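Local coordinates for chain length determinant protein (Shigella flexneri, PDB 4ZM5) that regulates the chain length of lipopolysaccharide O-antigen in Shigella flexneri, as a membrane protein of the polysaccharide antigen chain regulator family, at residues B[55-60]-B[67-72]; B[27-32]-B[215-220]; B[46-51]-B[114-119]. The protein carries 1 engineered substitution. One frame throughout, in Å; residues are numbered along the deposited sequence.

Contact 1: residues B[55-60]-B[67-72]; sequences ALPETL and EKLTIE. Engineered in segment 55-60: Pro57 (natural residue Ala).
Leu60, Pro57 and Leu69 carry the apolar part of this contact between helix 55-61 and strand 68-73, whose local axes run nearly antiparallel (159°) and approach to 7.4 Å. Leu69 fills the middle: its CB meets Leu60 CD1 at 3.7 Å, while its CD2 branch reaches Leu56 CB and Pro57 CD, each 3.8 Å away. That reach is allowed by chi1 of -172°, which carries CG away from the backbone N. Pro57, an engineered residue (alanine in the natural sequence), lays its ring against the strand, with CB 3.3 Å from the carbonyl O of Leu69 and CG near Ile71 CG2. Glu67 N donates to Leu60 O over 2.9 Å; the N-H points almost straight at the oxygen (176°) but comes from above the carbonyl plane. One water joins the backbones as well, donating to Pro57 O at 2.6 Å and to Glu67 O, and accepting from Leu69 N.

Further out, the Glu67 carboxylate passes Leu60 CD2 and is bonded by Tyr86, Tyr101 and Gln63. Tyr101 of helix 91-159 also touches Leu56, Leu60 and Leu69, and strand 82-88 pairs with 68-73. In this helix-on-sheet packing of the alpha/beta base, leucines, Ile71 and the engineered proline supply the apolar grip, while backbone and water bonds set how helix and strand are placed against each other.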
# COMPACT_ATOMS: atom_id res chain seq x y z
N ALA B 55 -27.96 3.71 6.74
CA ALA B 55 -28.91 4.60 6.08
C ALA B 55 -30.37 4.07 6.22
O ALA B 55 -31.31 4.86 6.38
CB ALA B 55 -28.53 4.76 4.61
N LEU B 56 -30.53 2.73 6.19
CA LEU B 56 -31.81 2.02 6.26
C LEU B 56 -32.57 2.31 7.59
O LEU B 56 -33.72 2.71 7.48
CB LEU B 56 -31.66 0.49 6.07
CG LEU B 56 -30.94 -0.13 4.85
CD1 LEU B 56 -31.57 -1.41 4.47
CD2 LEU B 56 -30.83 0.82 3.65
N PRO B 57 -31.97 2.23 8.81
CA PRO B 57 -32.73 2.57 10.02
C PRO B 57 -33.39 3.95 9.93
O PRO B 57 -34.55 4.08 10.31
CB PRO B 57 -31.66 2.53 11.12
CG PRO B 57 -30.68 1.54 10.65
CD PRO B 57 -30.60 1.78 9.17
N GLU B 58 -32.68 4.94 9.38
CA GLU B 58 -33.15 6.31 9.19
C GLU B 58 -34.25 6.43 8.14
O GLU B 58 -35.25 7.11 8.39
CB GLU B 58 -31.99 7.25 8.80
CG GLU B 58 -30.96 7.44 9.90
CD GLU B 58 -31.35 8.28 11.10
OE1 GLU B 58 -32.43 8.92 11.09
OE2 GLU B 58 -30.55 8.33 12.05
N THR B 59 -34.05 5.81 6.96
CA THR B 59 -34.99 5.84 5.83
C THR B 59 -36.29 5.08 6.17
O THR B 59 -37.38 5.56 5.84
CB THR B 59 -34.28 5.27 4.60
OG1 THR B 59 -33.27 6.18 4.20
CG2 THR B 59 -35.20 4.98 3.44
N LEU B 60 -36.18 3.92 6.81
CA LEU B 60 -37.33 3.09 7.18
C LEU B 60 -38.21 3.77 8.24
O LEU B 60 -39.42 3.54 8.27
CB LEU B 60 -36.89 1.69 7.64
CG LEU B 60 -36.34 0.76 6.56
CD1 LEU B 60 -36.03 -0.59 7.12
CD2 LEU B 60 -37.34 0.57 5.44
N GLU B 67 -40.89 1.73 9.93
CA GLU B 67 -40.36 0.39 10.16
C GLU B 67 -39.16 0.51 11.10
O GLU B 67 -38.45 1.52 11.09
CB GLU B 67 -39.97 -0.30 8.84
CG GLU B 67 -41.15 -0.71 7.96
CD GLU B 67 -40.79 -1.20 6.56
OE1 GLU B 67 -41.18 -0.52 5.58
OE2 GLU B 67 -40.13 -2.26 6.43
N LYS B 68 -38.98 -0.50 11.95
CA LYS B 68 -37.89 -0.53 12.90
C LYS B 68 -36.84 -1.54 12.43
O LYS B 68 -37.09 -2.75 12.39
CB LYS B 68 -38.39 -0.84 14.33
CG LYS B 68 -37.31 -1.10 15.39
CD LYS B 68 -36.63 0.17 15.90
CE LYS B 68 -36.05 -0.03 17.28
NZ LYS B 68 -35.27 1.15 17.74
N LEU B 69 -35.67 -1.00 12.04
CA LEU B 69 -34.48 -1.75 11.67
C LEU B 69 -33.32 -1.20 12.48
O LEU B 69 -33.14 0.01 12.58
CB LEU B 69 -34.20 -1.70 10.17
CG LEU B 69 -33.08 -2.61 9.71
CD1 LEU B 69 -33.59 -3.64 8.75
CD2 LEU B 69 -31.98 -1.80 9.10
N THR B 70 -32.54 -2.12 13.06
CA THR B 70 -31.46 -1.80 13.98
C THR B 70 -30.15 -2.42 13.55
O THR B 70 -30.12 -3.53 13.01
CB THR B 70 -31.85 -2.29 15.38
OG1 THR B 70 -33.25 -2.09 15.60
CG2 THR B 70 -31.10 -1.59 16.46
N ILE B 71 -29.06 -1.68 13.80
CA ILE B 71 -27.67 -2.08 13.60
C ILE B 71 -26.89 -1.57 14.84
O ILE B 71 -26.79 -0.37 15.08
CB ILE B 71 -27.02 -1.71 12.22
CG1 ILE B 71 -25.57 -2.27 12.11
CG2 ILE B 71 -27.14 -0.22 11.88
CD1 ILE B 71 -25.02 -2.50 10.70
N GLU B 72 -26.44 -2.51 15.66
CA GLU B 72 -25.73 -2.25 16.91
C GLU B 72 -24.59 -3.23 17.11
O GLU B 72 -24.71 -4.38 16.65
CB GLU B 72 -26.71 -2.41 18.08
CG GLU B 72 -27.74 -1.31 18.24
CD GLU B 72 -28.59 -1.53 19.48
OE1 GLU B 72 -29.51 -2.38 19.41
OE2 GLU B 72 -28.25 -0.96 20.55
O HOH W 1 -35.80 2.03 11.33

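Contact 2: residues B[27-32]-B[215-220]; sequences MNVIYG and EKLKFD
The backbones of helix 17-31 and of the irregular segment 215-220 stay well apart, the nearest CA atoms being those of Val29 and Leu217 at 8.5 Å, and side chains alone bridge the gap. This is a helix-to-loop contact beside the long helix 91-159 that runs out of the alpha/beta base, as in this family; here the segment following helix 202-215 passes the C-terminal turn of helix 17-31 on its way to strand 228-229. It is small, with 123 Å² buried in total, and no hydrogen bond crosses it.

Leu217 supplies the whole of one side. Its CB points at the helix, and with chi1 at -62° and chi2 at 168° the chain carries CD1 forward between two residues of the helix. Val29 faces it end to end: CG1, set anti to its own backbone N (chi1 168°), lies 3.9 Å from Leu217 CD1. Ile30 comes in at a slant, its CB not aimed at the loop but its outer carbons bending nearer, so that CD1 of Ile30 also lies 3.9 Å from Leu217 CD1.

The side chains touch further neighbours. Val29 meets Asp213 and Ile214 of helix 202-215, and Ile30 touches Ile121 of helix 91-159, to which Tyr31 is tied by a hydrogen bond between its hydroxyl group and Asn120. Gly32, with positive phi, is the first residue to leave the helical conformation, though its N still bonds to Asn28 O. Across the two segments, the shortest approach is that of Leu217 CD1 to Ile30 CG1, 3.7 Å.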
# COMPACT_ATOMS: atom_id res chain seq x y z
N MET B 27 -5.20 -5.33 -4.24
CA MET B 27 -4.66 -4.18 -3.48
C MET B 27 -3.13 -4.21 -3.42
O MET B 27 -2.49 -3.17 -3.62
CB MET B 27 -5.25 -4.11 -2.06
CG MET B 27 -6.71 -3.66 -2.00
SD MET B 27 -7.03 -1.98 -2.61
CE MET B 27 -7.89 -2.36 -4.16
N ASN B 28 -2.55 -5.40 -3.16
CA ASN B 28 -1.10 -5.65 -3.14
C ASN B 28 -0.51 -5.32 -4.51
O ASN B 28 0.50 -4.62 -4.58
CB ASN B 28 -0.79 -7.12 -2.76
CG ASN B 28 -0.87 -7.44 -1.28
OD1 ASN B 28 -0.68 -6.58 -0.42
ND2 ASN B 28 -1.09 -8.71 -0.95
N VAL B 29 -1.16 -5.80 -5.60
CA VAL B 29 -0.74 -5.59 -6.99
C VAL B 29 -0.71 -4.08 -7.27
O VAL B 29 0.28 -3.61 -7.81
CB VAL B 29 -1.62 -6.39 -8.02
CG1 VAL B 29 -1.37 -5.96 -9.45
CG2 VAL B 29 -1.39 -7.89 -7.90
N ILE B 30 -1.74 -3.33 -6.85
CA ILE B 30 -1.85 -1.89 -7.11
C ILE B 30 -0.85 -1.04 -6.30
O ILE B 30 -0.19 -0.16 -6.89
CB ILE B 30 -3.31 -1.38 -6.88
CG1 ILE B 30 -4.30 -2.08 -7.83
CG2 ILE B 30 -3.39 0.14 -7.08
CD1 ILE B 30 -5.73 -2.15 -7.33
N TYR B 31 -0.75 -1.26 -4.99
CA TYR B 31 0.05 -0.40 -4.14
C TYR B 31 1.37 -0.95 -3.60
O TYR B 31 2.16 -0.17 -3.05
CB TYR B 31 -0.81 0.06 -2.96
CG TYR B 31 -1.97 0.94 -3.40
CD1 TYR B 31 -3.29 0.56 -3.17
CD2 TYR B 31 -1.74 2.12 -4.10
CE1 TYR B 31 -4.35 1.38 -3.54
CE2 TYR B 31 -2.80 2.91 -4.54
CZ TYR B 31 -4.10 2.55 -4.24
OH TYR B 31 -5.15 3.34 -4.64
N GLY B 32 1.63 -2.25 -3.78
CA GLY B 32 2.86 -2.88 -3.32
C GLY B 32 3.02 -2.88 -1.82
O GLY B 32 2.19 -3.47 -1.11
N GLU B 215 -2.90 -4.21 -15.14
CA GLU B 215 -3.71 -4.32 -16.35
C GLU B 215 -4.45 -5.66 -16.41
O GLU B 215 -5.47 -5.74 -17.08
CB GLU B 215 -2.83 -4.11 -17.59
CG GLU B 215 -2.95 -2.70 -18.15
CD GLU B 215 -1.66 -1.99 -18.55
OE1 GLU B 215 -0.90 -2.57 -19.37
OE2 GLU B 215 -1.41 -0.87 -18.05
N LYS B 216 -3.95 -6.68 -15.70
CA LYS B 216 -4.53 -8.04 -15.64
C LYS B 216 -5.67 -8.16 -14.62
O LYS B 216 -6.38 -9.16 -14.63
CB LYS B 216 -3.43 -9.07 -15.31
CG LYS B 216 -2.50 -9.41 -16.46
CD LYS B 216 -1.09 -9.74 -15.99
CE LYS B 216 -0.74 -11.21 -15.98
NZ LYS B 216 0.63 -11.43 -15.44
N LEU B 217 -5.84 -7.15 -13.74
CA LEU B 217 -6.87 -7.17 -12.70
C LEU B 217 -8.26 -6.94 -13.26
O LEU B 217 -8.47 -6.02 -14.05
CB LEU B 217 -6.58 -6.12 -11.60
CG LEU B 217 -5.31 -6.25 -10.78
CD1 LEU B 217 -5.08 -4.99 -9.98
CD2 LEU B 217 -5.32 -7.48 -9.86
N LYS B 218 -9.22 -7.79 -12.85
CA LYS B 218 -10.64 -7.72 -13.23
C LYS B 218 -11.53 -8.00 -11.99
O LYS B 218 -11.26 -8.95 -11.25
CB LYS B 218 -10.95 -8.69 -14.39
CG LYS B 218 -12.42 -8.68 -14.88
CD LYS B 218 -12.86 -7.34 -15.49
CE LYS B 218 -14.05 -6.75 -14.76
NZ LYS B 218 -14.30 -5.33 -15.14
N PHE B 219 -12.57 -7.16 -11.78
CA PHE B 219 -13.51 -7.26 -10.64
C PHE B 219 -14.25 -8.61 -10.59
O PHE B 219 -14.43 -9.15 -9.50
CB PHE B 219 -14.53 -6.10 -10.68
CG PHE B 219 -15.50 -6.08 -9.52
CD1 PHE B 219 -15.10 -5.63 -8.27
CD2 PHE B 219 -16.80 -6.53 -9.68
CE1 PHE B 219 -16.00 -5.64 -7.20
CE2 PHE B 219 -17.70 -6.52 -8.61
CZ PHE B 219 -17.30 -6.07 -7.38
N ASP B 220 -14.67 -9.14 -11.76
CA ASP B 220 -15.38 -10.41 -11.88
C ASP B 220 -14.55 -11.60 -11.39
O ASP B 220 -15.12 -12.57 -10.88
CB ASP B 220 -15.80 -10.66 -13.34
CG ASP B 220 -16.78 -9.63 -13.88
OD1 ASP B 220 -17.88 -9.49 -13.30
OD2 ASP B 220 -16.45 -8.98 -14.91

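Contact 3: residues B[46-51]-B[114-119]; sequences IGRFSS and EKDLKD
Arg48 and Asp116 make this contact by themselves, one from helix 38-53 and the other from the long helix 91-159. Their CA atoms, the nearest such pair across the two segments, are 11.0 Å apart, and the total buried surface is just 60 Å². The link is a long salt bridge, with Arg48 NH2 3.7 Å from Asp116 OD1 and no hydrogen bond between them. The carboxylate meets the guanidinium obliquely, the two planes being turned 48° apart, so the pairing is not the flat, two-pronged kind.

Both CB atoms point across the gap. Arg48 runs extended as far as CD and then bends at chi3 (-91°), which turns its guanidinium out of the line of the chain; Asp116, with chi1 at -166°, holds its CG anti to the backbone N and presents OD1 to the arginine.

The main grip on Arg48 lies elsewhere. NH2 forms a salt bridge with Asp16 of a second subunit, and NH1 forms one with Glu112, a turn before Asp116 on the same long helix. Lys115 NZ likewise reaches Asp16 of that subunit, besides its own salt bridge to Asp119 OD2 at 3.4 Å along the helix. Asp16, Glu112 and, more weakly, Asp116 thus offer Arg48 acidic partners, which probably offset the like charge of Arg228 of the second subunit close to NH1. Such a network, joining two helices of one chain to a neighbouring copy, is characteristic of a polar, charge-bridged subunit interface in an oligomer.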
# COMPACT_ATOMS: atom_id res chain seq x y z
N ILE B 46 -15.98 -4.42 6.29
CA ILE B 46 -17.14 -4.47 7.19
C ILE B 46 -17.62 -3.00 7.46
O ILE B 46 -18.83 -2.74 7.47
CB ILE B 46 -16.92 -5.33 8.48
CG1 ILE B 46 -18.24 -5.57 9.26
CG2 ILE B 46 -15.80 -4.82 9.36
CD1 ILE B 46 -19.37 -6.28 8.41
N GLY B 47 -16.66 -2.06 7.52
CA GLY B 47 -16.90 -0.62 7.64
C GLY B 47 -17.77 -0.10 6.52
O GLY B 47 -18.74 0.60 6.78
N ARG B 48 -17.46 -0.48 5.26
CA ARG B 48 -18.22 -0.07 4.06
C ARG B 48 -19.65 -0.68 4.12
O ARG B 48 -20.62 0.02 3.79
CB ARG B 48 -17.48 -0.46 2.76
CG ARG B 48 -18.06 0.21 1.51
CD ARG B 48 -17.27 -0.03 0.21
NE ARG B 48 -16.25 1.01 -0.06
CZ ARG B 48 -16.52 2.23 -0.48
NH1 ARG B 48 -17.78 2.62 -0.67
NH2 ARG B 48 -15.54 3.10 -0.69
N PHE B 49 -19.78 -1.95 4.59
CA PHE B 49 -21.07 -2.63 4.70
C PHE B 49 -21.95 -1.96 5.76
O PHE B 49 -23.08 -1.56 5.46
CB PHE B 49 -20.90 -4.13 4.97
CG PHE B 49 -22.21 -4.90 4.86
CD1 PHE B 49 -22.66 -5.36 3.62
CD2 PHE B 49 -23.02 -5.10 5.97
CE1 PHE B 49 -23.89 -6.03 3.51
CE2 PHE B 49 -24.27 -5.75 5.85
CZ PHE B 49 -24.68 -6.22 4.62
N SER B 50 -21.44 -1.84 7.00
CA SER B 50 -22.17 -1.25 8.12
C SER B 50 -22.58 0.21 7.85
O SER B 50 -23.68 0.59 8.23
CB SER B 50 -21.36 -1.32 9.41
OG SER B 50 -20.12 -0.65 9.29
N SER B 51 -21.72 1.00 7.18
CA SER B 51 -22.01 2.39 6.85
C SER B 51 -23.21 2.48 5.91
O SER B 51 -24.11 3.26 6.20
CB SER B 51 -20.80 3.09 6.24
OG SER B 51 -20.27 2.32 5.18
N GLU B 114 -16.79 -2.09 -6.77
CA GLU B 114 -16.44 -2.16 -8.19
C GLU B 114 -15.87 -0.82 -8.62
O GLU B 114 -14.82 -0.79 -9.27
CB GLU B 114 -17.67 -2.55 -9.02
CG GLU B 114 -17.33 -3.00 -10.43
CD GLU B 114 -18.50 -3.31 -11.35
OE1 GLU B 114 -19.67 -3.08 -10.94
OE2 GLU B 114 -18.24 -3.77 -12.49
N LYS B 115 -16.52 0.29 -8.21
CA LYS B 115 -16.08 1.67 -8.50
C LYS B 115 -14.78 1.97 -7.78
O LYS B 115 -13.88 2.55 -8.37
CB LYS B 115 -17.17 2.68 -8.11
CG LYS B 115 -16.88 4.13 -8.54
CD LYS B 115 -17.10 5.08 -7.36
CE LYS B 115 -16.69 6.50 -7.64
NZ LYS B 115 -16.43 7.25 -6.38
N ASP B 116 -14.66 1.51 -6.52
CA ASP B 116 -13.47 1.69 -5.67
C ASP B 116 -12.24 1.02 -6.32
O ASP B 116 -11.19 1.65 -6.41
CB ASP B 116 -13.74 1.10 -4.26
CG ASP B 116 -12.73 1.49 -3.20
OD1 ASP B 116 -12.63 2.71 -2.89
OD2 ASP B 116 -12.09 0.58 -2.63
N LEU B 117 -12.41 -0.23 -6.80
CA LEU B 117 -11.34 -0.98 -7.45
C LEU B 117 -10.84 -0.23 -8.69
O LEU B 117 -9.62 -0.08 -8.83
CB LEU B 117 -11.77 -2.42 -7.81
CG LEU B 117 -10.72 -3.24 -8.56
CD1 LEU B 117 -9.55 -3.59 -7.67
CD2 LEU B 117 -11.32 -4.48 -9.16
N LYS B 118 -11.76 0.27 -9.55
CA LYS B 118 -11.32 0.98 -10.76
C LYS B 118 -10.65 2.33 -10.42
O LYS B 118 -9.67 2.70 -11.08
CB LYS B 118 -12.45 1.11 -11.81
CG LYS B 118 -13.68 1.94 -11.47
CD LYS B 118 -14.88 1.62 -12.40
CE LYS B 118 -14.87 2.32 -13.74
NZ LYS B 118 -16.11 2.00 -14.51
N ASP B 119 -11.09 3.00 -9.35
CA ASP B 119 -10.50 4.26 -8.90
C ASP B 119 -9.08 4.05 -8.40
O ASP B 119 -8.20 4.87 -8.67
CB ASP B 119 -11.36 4.89 -7.78
CG ASP B 119 -12.69 5.49 -8.18
OD1 ASP B 119 -12.90 5.71 -9.40
OD2 ASP B 119 -13.51 5.77 -7.27

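In the fold
The three contacts differ in place and chemistry. Contacts 1 and 2 are both partly buried. The centre of contact 1 lies about 33 Å from the centre of the chain, and it mixes apolar side chains with backbone and water bonds where a helix meets the sheet; the centre of contact 2 lies about 6 Å from the chain centre, and it is purely apolar. Contact 3 is a surface contact made of charge. Helix 91-159 supplies one segment of contact 3 and lies against both other contacts. Contacts 2 and 3 touch through Leu117, which meets Met27, Ile30 and Phe219, and through Phe219 on Glu114; contacts 1 and 3 touch where Ile71 CD1 packs on Ser50. Contacts 1 and 2 do not touch, their nearest atoms being about 19 Å apart.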